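Local coordinates for protein transcription termination factor FttA (Methanosarcina mazei, PDB 2XR1) that probably terminates transcription genome-wide, cutting nascent RNA at the exit channel of RNA polymerase with two zinc ions and degrading released RNA in the 5'-3' direction, at residues M428-L431 with E432-R436; G449-W452 with E453-I457; V489-H492 with E493-Q496. All blocks are in the same frame, centred on the assembly; numbering follows the deposited sequence.

Contact 1 (M428-L431 with E432-R436); sequences MIVL and EESIR
A chi1 of -46° swings Ser434 OG to the side of its own backbone N, back along the helix toward the carbonyl of Val430, while Val430 turns CG1 the same way by setting it anti to its backbone N. The sound bond between the two residues is the ordinary helical one, from Ser434 N to Val430 O over 2.9 Å. Ser434 OG also points at this oxygen, but it is modelled too close for a second bond to be more than doubtful. Val430 CG1 lies 3.9 Å from Ser434 OG, giving the hydroxyl an apolar neighbour, and Gln401 of helix 393-409 holds the same OG from outside. Beside this pair the helix runs on regularly: Glu432 N meets Met428 O at 3.0 Å and Ile435 N meets Leu431 O at 2.9 Å, whereas the bond from Glu433 N to Ile429 O is weak.

Helix 423-436 is the crossover that leaves strand 414-417 and returns through strand 445-448 in the parallel sheet of the beta-CASP domain, a beta-alpha-beta connection that skips strand 506-509. Met428 and Leu431 face that sheet, packing on Leu508 and Val506 respectively, and Val430 lies against Glu397 and Leu400 of helix 393-409.

Charges gather on a less buried face. Glu432 bends at chi2 (88°) and brings OE2 to Arg436 NE, a salt bridge of 2.9 Å and nearly straight. The donor comes to the syn side of the carboxylate, though well out of its plane, and the acceptor lies close to the guanidinium plane. Glu433 is instead extended beyond CG; its OE2 lies 4.0 Å from Arg436 NH2, a long salt bridge that completes a network of the three residues, and its OE1 forms a salt bridge with Arg362.

Contact 2 (G449-W452 with E453-I457); sequences GMIW and EATAI
Thr455 reaches back one helical turn to Ile451 and Trp452, and its side chain meets them atom by atom. CB rests 3.4 Å from Trp452 O and, farther off, approaches the indole at CE3, obliquely to the ring. Beyond it the chain forks: chi1 of -58° puts OG1 beside the backbone N and sends CG2 anti to that N. OG1 donates to Ile451 O at 2.9 Å, coming from above the carbonyl plane, 42° out of it, and not along a lone pair. The backbone N of Thr455 uses the same oxygen at 2.9 Å, so Ile451 O is gripped twice by one residue. OG1 also lies 4.1 Å from Ile451 CG2, the two side chains standing side by side and pointing the same way, and it has a second polar partner in Gln425 of helix 423-436.

This is the first turn of helix 451-460, the first helix of the connection from strand 445-448 to strand 486-489 in the beta-CASP sheet. Met450 occupies the N-cap position with a positive phi of 80°, and its carbonyl O accepts the opening helical bond from Ala454 N at 2.9 Å. Ala456 N follows with a straighter bond to Trp452 O. The helix borders the metallo-beta-lactamase domain: Met450 packs on Leu278 and Asp282 of helix 270-290, and the side chain of Ala454 is about 9 Å from that of the zinc ligand His247.

Trp452 packs its indole on Ile143. Glu453 bends at chi2, which lets its OE2 reach Thr147 and Ser145 and accept a hydrogen bond from each, while its CB stays 4.0 Å from Met450 O.

Contact 3 (V489-H492 with E493-Q496); sequences VDSH and EARQ
After strand 486-489 the backbone turns at Asp490 (psi -24°), and Ser491 (psi 133°) leads into the helix, where Arg495 N makes a weak bond of 3.4 Å to Ser491 O; Gln496 N then bonds to His492 O at 3.3 Å. The side chain of Ser491 joins in: its OG, anti to the backbone N, accepts from Ala494 N at 2.9 Å. Ser491 CB also lies 3.7 Å from Ala494 CB, and Val489 CG2 closes on the same methyl at 4.4 Å.

Arg495 bends at chi3 and folds back over the turn. One face of its guanidinium lies over Ser491 O, offset toward the rim, and NH1 comes within 3.8 Å of His492 CB, at the edge of the imidazole. The charge itself is engaged by Asp448, which forms a salt bridge with NE. Gln496 runs past the His492 ring, its CG 3.8 Å from His492 NE2, with amide and imidazole planes 28° apart. On the strand side, Asp490 OD1 accepts from Met450 N.

A serine N-cap thus starts helix 492-500, at the point where the chain leaves an outermost strand of the parallel beta-CASP sheet to begin a beta-alpha-beta crossover toward strand 506-509.

Followed from the N terminus, the three contacts come in series, none nested in or crossing another, and each closes only a helical turn. Contact 1 belongs to helix 423-436, between strands 414-417 and 445-448; contact 2 opens helix 451-460 just after strand 445-448; contact 3 opens helix 492-500 after strand 486-489. Contacts 1 and 2 touch where Met428 SD packs 3.8 Å from Thr455 OG1, joining two helices of the beta-CASP domain. Contacts 2 and 3 meet at the ends of the neighbouring parallel strands 445-448 and 486-489, where Asp490 OD1 also makes a weak hydrogen bond to Gly449 N. Contacts 1 and 3 stay about 11 Å apart at their nearest atoms.

Contact 1 (M428-L431 with E432-R436)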
ATOM      1  N   MET B 428       0.119  42.660  -3.180  1.00 38.15           N
ATOM      2  CA  MET B 428       0.325  43.899  -2.379  1.00 39.49           C
ATOM      3  C   MET B 428       1.606  44.604  -2.767  1.00 39.99           C
ATOM      4  O   MET B 428       1.639  45.797  -2.832  1.00 41.21           O
ATOM      5  CB  MET B 428       0.362  43.584  -0.879  1.00 39.24           C
ATOM      6  CG  MET B 428      -0.950  43.055  -0.324  1.00 39.19           C
ATOM      7  SD  MET B 428      -0.780  42.275   1.301  1.00 40.22           S
ATOM      8  CE  MET B 428      -0.169  43.719   2.234  1.00 36.94           C
ATOM      9  N   ILE B 429       2.671  43.858  -3.030  1.00 40.06           N
ATOM     10  CA  ILE B 429       3.946  44.491  -3.367  1.00 41.40           C
ATOM     11  C   ILE B 429       3.853  45.212  -4.690  1.00 42.16           C
ATOM     12  O   ILE B 429       4.426  46.280  -4.851  1.00 44.35           O
ATOM     13  CB  ILE B 429       5.108  43.489  -3.430  1.00 40.87           C
ATOM     14  CG1 ILE B 429       5.505  43.098  -2.014  1.00 41.06           C
ATOM     15  CG2 ILE B 429       6.337  44.116  -4.126  1.00 41.60           C
ATOM     16  CD1 ILE B 429       6.306  41.836  -1.981  1.00 40.85           C
ATOM     17  N   VAL B 430       3.117  44.639  -5.625  1.00 41.23           N
ATOM     18  CA  VAL B 430       2.909  45.274  -6.904  1.00 41.87           C
ATOM     19  C   VAL B 430       2.067  46.544  -6.749  1.00 43.58           C
ATOM     20  O   VAL B 430       2.414  47.593  -7.310  1.00 44.60           O
ATOM     21  CB  VAL B 430       2.331  44.268  -7.920  1.00 40.49           C
ATOM     22  CG1 VAL B 430       1.748  44.973  -9.113  1.00 41.93           C
ATOM     23  CG2 VAL B 430       3.430  43.330  -8.350  1.00 39.43           C
ATOM     24  N   LEU B 431       0.986  46.454  -5.974  1.00 43.69           N
ATOM     25  CA  LEU B 431       0.053  47.580  -5.824  1.00 45.46           C
ATOM     26  C   LEU B 431       0.711  48.770  -5.130  1.00 47.51           C
ATOM     27  O   LEU B 431       0.675  49.875  -5.646  1.00 49.73           O
ATOM     28  CB  LEU B 431      -1.205  47.153  -5.076  1.00 44.78           C
ATOM     29  CG  LEU B 431      -2.099  46.181  -5.847  1.00 43.36           C
ATOM     30  CD1 LEU B 431      -3.089  45.543  -4.932  1.00 43.59           C
ATOM     31  CD2 LEU B 431      -2.832  46.867  -6.972  1.00 44.32           C
ATOM     32  N   GLU B 432       1.352  48.552  -3.989  1.00 47.58           N
ATOM     33  CA  GLU B 432       1.971  49.660  -3.275  1.00 49.85           C
ATOM     34  C   GLU B 432       2.967  50.413  -4.161  1.00 50.53           C
ATOM     35  O   GLU B 432       3.010  51.639  -4.142  1.00 52.84           O
ATOM     36  CB  GLU B 432       2.626  49.196  -1.956  1.00 49.76           C
ATOM     37  CG  GLU B 432       4.203  49.066  -1.940  1.00 53.39           C
ATOM     38  CD  GLU B 432       4.935  50.367  -1.570  1.00 58.65           C
ATOM     39  OE1 GLU B 432       4.465  51.094  -0.673  1.00 63.51           O
ATOM     40  OE2 GLU B 432       6.010  50.649  -2.150  1.00 62.04           O
ATOM     41  N   GLU B 433       3.746  49.677  -4.942  1.00 49.17           N
ATOM     42  CA  GLU B 433       4.746  50.267  -5.816  1.00 50.27           C
ATOM     43  C   GLU B 433       4.053  51.051  -6.901  1.00 51.24           C
ATOM     44  O   GLU B 433       4.463  52.155  -7.233  1.00 53.61           O
ATOM     45  CB  GLU B 433       5.596  49.177  -6.453  1.00 49.37           C
ATOM     46  CG  GLU B 433       6.805  49.682  -7.242  1.00 52.25           C
ATOM     47  CD  GLU B 433       7.786  48.559  -7.573  1.00 53.07           C
ATOM     48  OE1 GLU B 433       7.366  47.570  -8.223  1.00 53.89           O
ATOM     49  OE2 GLU B 433       8.969  48.648  -7.168  1.00 55.61           O
ATOM     50  N   SER B 434       2.987  50.481  -7.444  1.00 49.54           N
ATOM     51  CA  SER B 434       2.296  51.096  -8.547  1.00 50.35           C
ATOM     52  C   SER B 434       1.697  52.406  -8.109  1.00 52.14           C
ATOM     53  O   SER B 434       1.870  53.408  -8.783  1.00 53.96           O
ATOM     54  CB  SER B 434       1.198  50.181  -9.078  1.00 49.03           C
ATOM     55  OG  SER B 434       1.656  48.864  -9.220  1.00 47.22           O
ATOM     56  N   ILE B 435       1.006  52.399  -6.976  1.00 51.62           N
ATOM     57  CA  ILE B 435       0.469  53.639  -6.422  1.00 53.93           C
ATOM     58  C   ILE B 435       1.583  54.636  -6.124  1.00 55.82           C
ATOM     59  O   ILE B 435       1.458  55.801  -6.410  1.00 58.04           O
ATOM     60  CB  ILE B 435      -0.345  53.409  -5.132  1.00 53.46           C
ATOM     61  CG1 ILE B 435      -1.571  52.554  -5.434  1.00 51.58           C
ATOM     62  CG2 ILE B 435      -0.734  54.749  -4.515  1.00 55.43           C
ATOM     63  CD1 ILE B 435      -2.664  52.670  -4.465  1.00 52.59           C
ATOM     64  N   ARG B 436       2.679  54.156  -5.552  1.00 55.66           N
ATOM     65  CA  ARG B 436       3.791  55.033  -5.169  1.00 57.75           C
ATOM     66  C   ARG B 436       4.387  55.773  -6.375  1.00 59.59           C
ATOM     67  O   ARG B 436       4.670  56.976  -6.292  1.00 61.64           O
ATOM     68  CB  ARG B 436       4.854  54.225  -4.421  1.00 56.37           C
ATOM     69  CG  ARG B 436       5.986  55.051  -3.845  1.00 58.45           C
ATOM     70  CD  ARG B 436       6.768  54.260  -2.825  1.00 57.15           C
ATOM     71  NE  ARG B 436       7.249  52.984  -3.351  1.00 55.03           N
ATOM     72  CZ  ARG B 436       8.277  52.847  -4.186  1.00 55.64           C
ATOM     73  NH1 ARG B 436       8.949  53.907  -4.640  1.00 57.91           N
ATOM     74  NH2 ARG B 436       8.632  51.636  -4.581  1.00 54.56           N
TER

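Contact 2 (G449-W452 with E453-I457)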
ATOM      1  N   GLY B 449     -10.034  38.923   5.659  1.00 46.97           N
ATOM      2  CA  GLY B 449      -9.876  37.492   5.915  1.00 46.50           C
ATOM      3  C   GLY B 449      -8.488  36.938   6.237  1.00 44.99           C
ATOM      4  O   GLY B 449      -8.097  35.894   5.681  1.00 44.58           O
ATOM      5  N   MET B 450      -7.788  37.588   7.163  1.00 45.05           N
ATOM      6  CA  MET B 450      -6.478  37.133   7.685  1.00 44.28           C
ATOM      7  C   MET B 450      -5.245  37.441   6.820  1.00 42.28           C
ATOM      8  O   MET B 450      -4.116  37.091   7.191  1.00 41.16           O
ATOM      9  CB  MET B 450      -6.462  35.642   8.077  1.00 44.33           C
ATOM     10  CG  MET B 450      -7.608  35.160   8.947  1.00 47.85           C
ATOM     11  SD  MET B 450      -7.674  35.924  10.544  1.00 55.94           S
ATOM     12  CE  MET B 450      -7.197  34.507  11.575  1.00 56.29           C
ATOM     13  N   ILE B 451      -5.437  38.139   5.712  1.00 41.84           N
ATOM     14  CA  ILE B 451      -4.316  38.529   4.877  1.00 40.64           C
ATOM     15  C   ILE B 451      -3.318  39.335   5.661  1.00 40.92           C
ATOM     16  O   ILE B 451      -2.111  39.063   5.615  1.00 40.14           O
ATOM     17  CB  ILE B 451      -4.759  39.344   3.664  1.00 40.89           C
ATOM     18  CG1 ILE B 451      -5.474  38.429   2.678  1.00 40.46           C
ATOM     19  CG2 ILE B 451      -3.568  39.995   2.992  1.00 39.54           C
ATOM     20  CD1 ILE B 451      -6.081  39.184   1.559  1.00 42.38           C
ATOM     21  N   TRP B 452      -3.821  40.333   6.374  1.00 42.43           N
ATOM     22  CA  TRP B 452      -2.973  41.262   7.100  1.00 43.15           C
ATOM     23  C   TRP B 452      -2.160  40.604   8.227  1.00 42.93           C
ATOM     24  O   TRP B 452      -0.963  40.824   8.361  1.00 42.88           O
ATOM     25  CB  TRP B 452      -3.840  42.357   7.688  1.00 45.69           C
ATOM     26  CG  TRP B 452      -3.070  43.393   8.411  1.00 48.32           C
ATOM     27  CD1 TRP B 452      -3.150  43.695   9.714  1.00 50.38           C
ATOM     28  CD2 TRP B 452      -2.067  44.244   7.848  1.00 50.44           C
ATOM     29  NE1 TRP B 452      -2.283  44.704  10.012  1.00 53.35           N
ATOM     30  CE2 TRP B 452      -1.590  45.053   8.885  1.00 52.57           C
ATOM     31  CE3 TRP B 452      -1.518  44.387   6.557  1.00 49.88           C
ATOM     32  CZ2 TRP B 452      -0.596  46.025   8.692  1.00 54.59           C
ATOM     33  CZ3 TRP B 452      -0.528  45.340   6.357  1.00 51.10           C
ATOM     34  CH2 TRP B 452      -0.076  46.153   7.430  1.00 54.39           C
ATOM     35  N   GLU B 453      -2.819  39.819   9.062  1.00 43.22           N
ATOM     36  CA  GLU B 453      -2.129  39.024  10.072  1.00 42.79           C
ATOM     37  C   GLU B 453      -1.102  38.071   9.441  1.00 40.88           C
ATOM     38  O   GLU B 453       0.001  37.881   9.990  1.00 40.48           O
ATOM     39  CB  GLU B 453      -3.158  38.261  10.897  1.00 43.99           C
ATOM     40  CG  GLU B 453      -2.607  37.363  12.008  1.00 45.34           C
ATOM     41  CD  GLU B 453      -1.674  38.059  12.962  1.00 46.68           C
ATOM     42  OE1 GLU B 453      -2.039  39.156  13.503  1.00 49.56           O
ATOM     43  OE2 GLU B 453      -0.583  37.485  13.168  1.00 43.46           O
ATOM     44  N   ALA B 454      -1.435  37.499   8.279  1.00 39.63           N
ATOM     45  CA  ALA B 454      -0.482  36.631   7.547  1.00 38.06           C
ATOM     46  C   ALA B 454       0.739  37.418   7.109  1.00 37.86           C
ATOM     47  O   ALA B 454       1.852  36.903   7.085  1.00 37.25           O
ATOM     48  CB  ALA B 454      -1.126  36.005   6.376  1.00 36.94           C
ATOM     49  N   THR B 455       0.525  38.682   6.788  1.00 38.63           N
ATOM     50  CA  THR B 455       1.593  39.540   6.322  1.00 38.41           C
ATOM     51  C   THR B 455       2.461  39.928   7.477  1.00 39.16           C
ATOM     52  O   THR B 455       3.664  39.946   7.346  1.00 40.08           O
ATOM     53  CB  THR B 455       1.017  40.809   5.639  1.00 39.22           C
ATOM     54  OG1 THR B 455       0.171  40.412   4.531  1.00 38.63           O
ATOM     55  CG2 THR B 455       2.141  41.687   5.143  1.00 38.57           C
ATOM     56  N   ALA B 456       1.858  40.270   8.609  1.00 40.05           N
ATOM     57  CA  ALA B 456       2.615  40.521   9.842  1.00 40.37           C
ATOM     58  C   ALA B 456       3.656  39.420  10.082  1.00 38.83           C
ATOM     59  O   ALA B 456       4.807  39.708  10.334  1.00 39.16           O
ATOM     60  CB  ALA B 456       1.668  40.636  11.034  1.00 41.35           C
ATOM     61  N   ILE B 457       3.256  38.165   9.920  1.00 37.65           N
ATOM     62  CA  ILE B 457       4.154  37.040  10.175  1.00 36.46           C
ATOM     63  C   ILE B 457       5.400  37.092   9.320  1.00 35.79           C
ATOM     64  O   ILE B 457       6.450  36.680   9.783  1.00 35.41           O
ATOM     65  CB  ILE B 457       3.426  35.693  10.014  1.00 35.68           C
ATOM     66  CG1 ILE B 457       2.434  35.527  11.168  1.00 36.62           C
ATOM     67  CG2 ILE B 457       4.427  34.551  10.019  1.00 34.56           C
ATOM     68  CD1 ILE B 457       1.179  34.827  10.838  1.00 34.50           C
TER

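Contact 3 (V489-H492 with E493-Q496)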
ATOM      1  N   VAL B 489      -9.337  44.932   7.260  1.00 59.11           N
ATOM      2  CA  VAL B 489     -10.719  44.815   7.713  1.00 62.35           C
ATOM      3  C   VAL B 489     -10.941  43.374   8.077  1.00 62.71           C
ATOM      4  O   VAL B 489     -10.724  42.490   7.239  1.00 60.85           O
ATOM      5  CB  VAL B 489     -11.725  45.152   6.572  1.00 62.61           C
ATOM      6  CG1 VAL B 489     -11.049  45.169   5.196  1.00 58.16           C
ATOM      7  CG2 VAL B 489     -12.887  44.167   6.573  1.00 63.31           C
ATOM      8  N   ASP B 490     -11.327  43.107   9.311  1.00 66.23           N
ATOM      9  CA  ASP B 490     -11.761  41.745   9.678  1.00 67.29           C
ATOM     10  C   ASP B 490     -13.014  41.808  10.575  1.00 72.01           C
ATOM     11  O   ASP B 490     -13.809  40.852  10.610  1.00 73.29           O
ATOM     12  CB  ASP B 490     -10.599  40.920  10.274  1.00 65.96           C
ATOM     13  CG  ASP B 490      -9.490  40.585   9.228  1.00 63.33           C
ATOM     14  OD1 ASP B 490      -9.730  39.779   8.286  1.00 60.26           O
ATOM     15  OD2 ASP B 490      -8.362  41.138   9.362  1.00 64.65           O
ATOM     16  N   SER B 491     -13.211  42.934  11.270  1.00 74.71           N
ATOM     17  CA  SER B 491     -14.557  43.323  11.670  1.00 78.90           C
ATOM     18  C   SER B 491     -15.535  43.119  10.498  1.00 78.44           C
ATOM     19  O   SER B 491     -15.252  43.502   9.362  1.00 75.77           O
ATOM     20  CB  SER B 491     -14.605  44.791  12.063  1.00 81.37           C
ATOM     21  OG  SER B 491     -15.949  45.247  12.100  1.00 85.57           O
ATOM     22  N   HIS B 492     -16.673  42.497  10.787  1.00 81.12           N
ATOM     23  CA  HIS B 492     -17.814  42.485   9.869  1.00 81.97           C
ATOM     24  C   HIS B 492     -18.451  43.888   9.771  1.00 84.53           C
ATOM     25  O   HIS B 492     -18.921  44.297   8.707  1.00 83.98           O
ATOM     26  CB  HIS B 492     -18.856  41.455  10.334  1.00 85.50           C
ATOM     27  CG  HIS B 492     -20.245  41.746   9.854  1.00 89.47           C
ATOM     28  ND1 HIS B 492     -21.178  42.400  10.630  1.00 94.45           N
ATOM     29  CD2 HIS B 492     -20.851  41.493   8.667  1.00 89.09           C
ATOM     30  CE1 HIS B 492     -22.306  42.520   9.949  1.00 97.24           C
ATOM     31  NE2 HIS B 492     -22.134  41.980   8.755  1.00 93.71           N
ATOM     32  N   GLU B 493     -18.470  44.618  10.880  1.00 87.36           N
ATOM     33  CA  GLU B 493     -18.974  45.993  10.863  1.00 90.31           C
ATOM     34  C   GLU B 493     -18.192  46.876   9.866  1.00 86.69           C
ATOM     35  O   GLU B 493     -18.768  47.720   9.191  1.00 88.36           O
ATOM     36  CB  GLU B 493     -18.918  46.623  12.258  1.00 94.15           C
ATOM     37  CG  GLU B 493     -19.600  45.826  13.402  1.00 98.39           C
ATOM     38  CD  GLU B 493     -21.108  46.042  13.500  1.00104.02           C
ATOM     39  OE1 GLU B 493     -21.850  45.526  12.630  1.00103.36           O
ATOM     40  OE2 GLU B 493     -21.550  46.722  14.468  1.00109.45           O
ATOM     41  N   ALA B 494     -16.883  46.678   9.785  1.00 82.37           N
ATOM     42  CA  ALA B 494     -16.026  47.436   8.864  1.00 79.16           C
ATOM     43  C   ALA B 494     -16.280  47.058   7.396  1.00 76.39           C
ATOM     44  O   ALA B 494     -16.264  47.920   6.515  1.00 76.05           O
ATOM     45  CB  ALA B 494     -14.538  47.207   9.213  1.00 75.73           C
ATOM     46  N   ARG B 495     -16.480  45.762   7.152  1.00 74.32           N
ATOM     47  CA  ARG B 495     -16.841  45.241   5.828  1.00 72.25           C
ATOM     48  C   ARG B 495     -18.041  45.970   5.218  1.00 75.29           C
ATOM     49  O   ARG B 495     -18.006  46.384   4.059  1.00 73.83           O
ATOM     50  CB  ARG B 495     -17.155  43.744   5.924  1.00 71.55           C
ATOM     51  CG  ARG B 495     -17.292  43.058   4.588  1.00 69.33           C
ATOM     52  CD  ARG B 495     -17.169  41.540   4.693  1.00 67.85           C
ATOM     53  NE  ARG B 495     -15.971  41.127   5.415  1.00 65.79           N
ATOM     54  CZ  ARG B 495     -15.944  40.497   6.588  1.00 67.55           C
ATOM     55  NH1 ARG B 495     -17.058  40.170   7.218  1.00 70.08           N
ATOM     56  NH2 ARG B 495     -14.771  40.172   7.130  1.00 67.16           N
ATOM     57  N   GLN B 496     -19.096  46.131   6.010  1.00 79.56           N
ATOM     58  CA  GLN B 496     -20.319  46.753   5.517  1.00 83.46           C
ATOM     59  C   GLN B 496     -20.107  48.197   5.071  1.00 84.07           C
ATOM     60  O   GLN B 496     -20.763  48.644   4.138  1.00 85.61           O
ATOM     61  CB  GLN B 496     -21.428  46.685   6.562  1.00 88.72           C
ATOM     62  CG  GLN B 496     -21.898  45.260   6.866  1.00 89.28           C
ATOM     63  CD  GLN B 496     -22.651  44.604   5.705  1.00 88.72           C
ATOM     64  OE1 GLN B 496     -23.709  45.079   5.293  1.00 92.06           O
ATOM     65  NE2 GLN B 496     -22.126  43.496   5.204  1.00 83.43           N
TER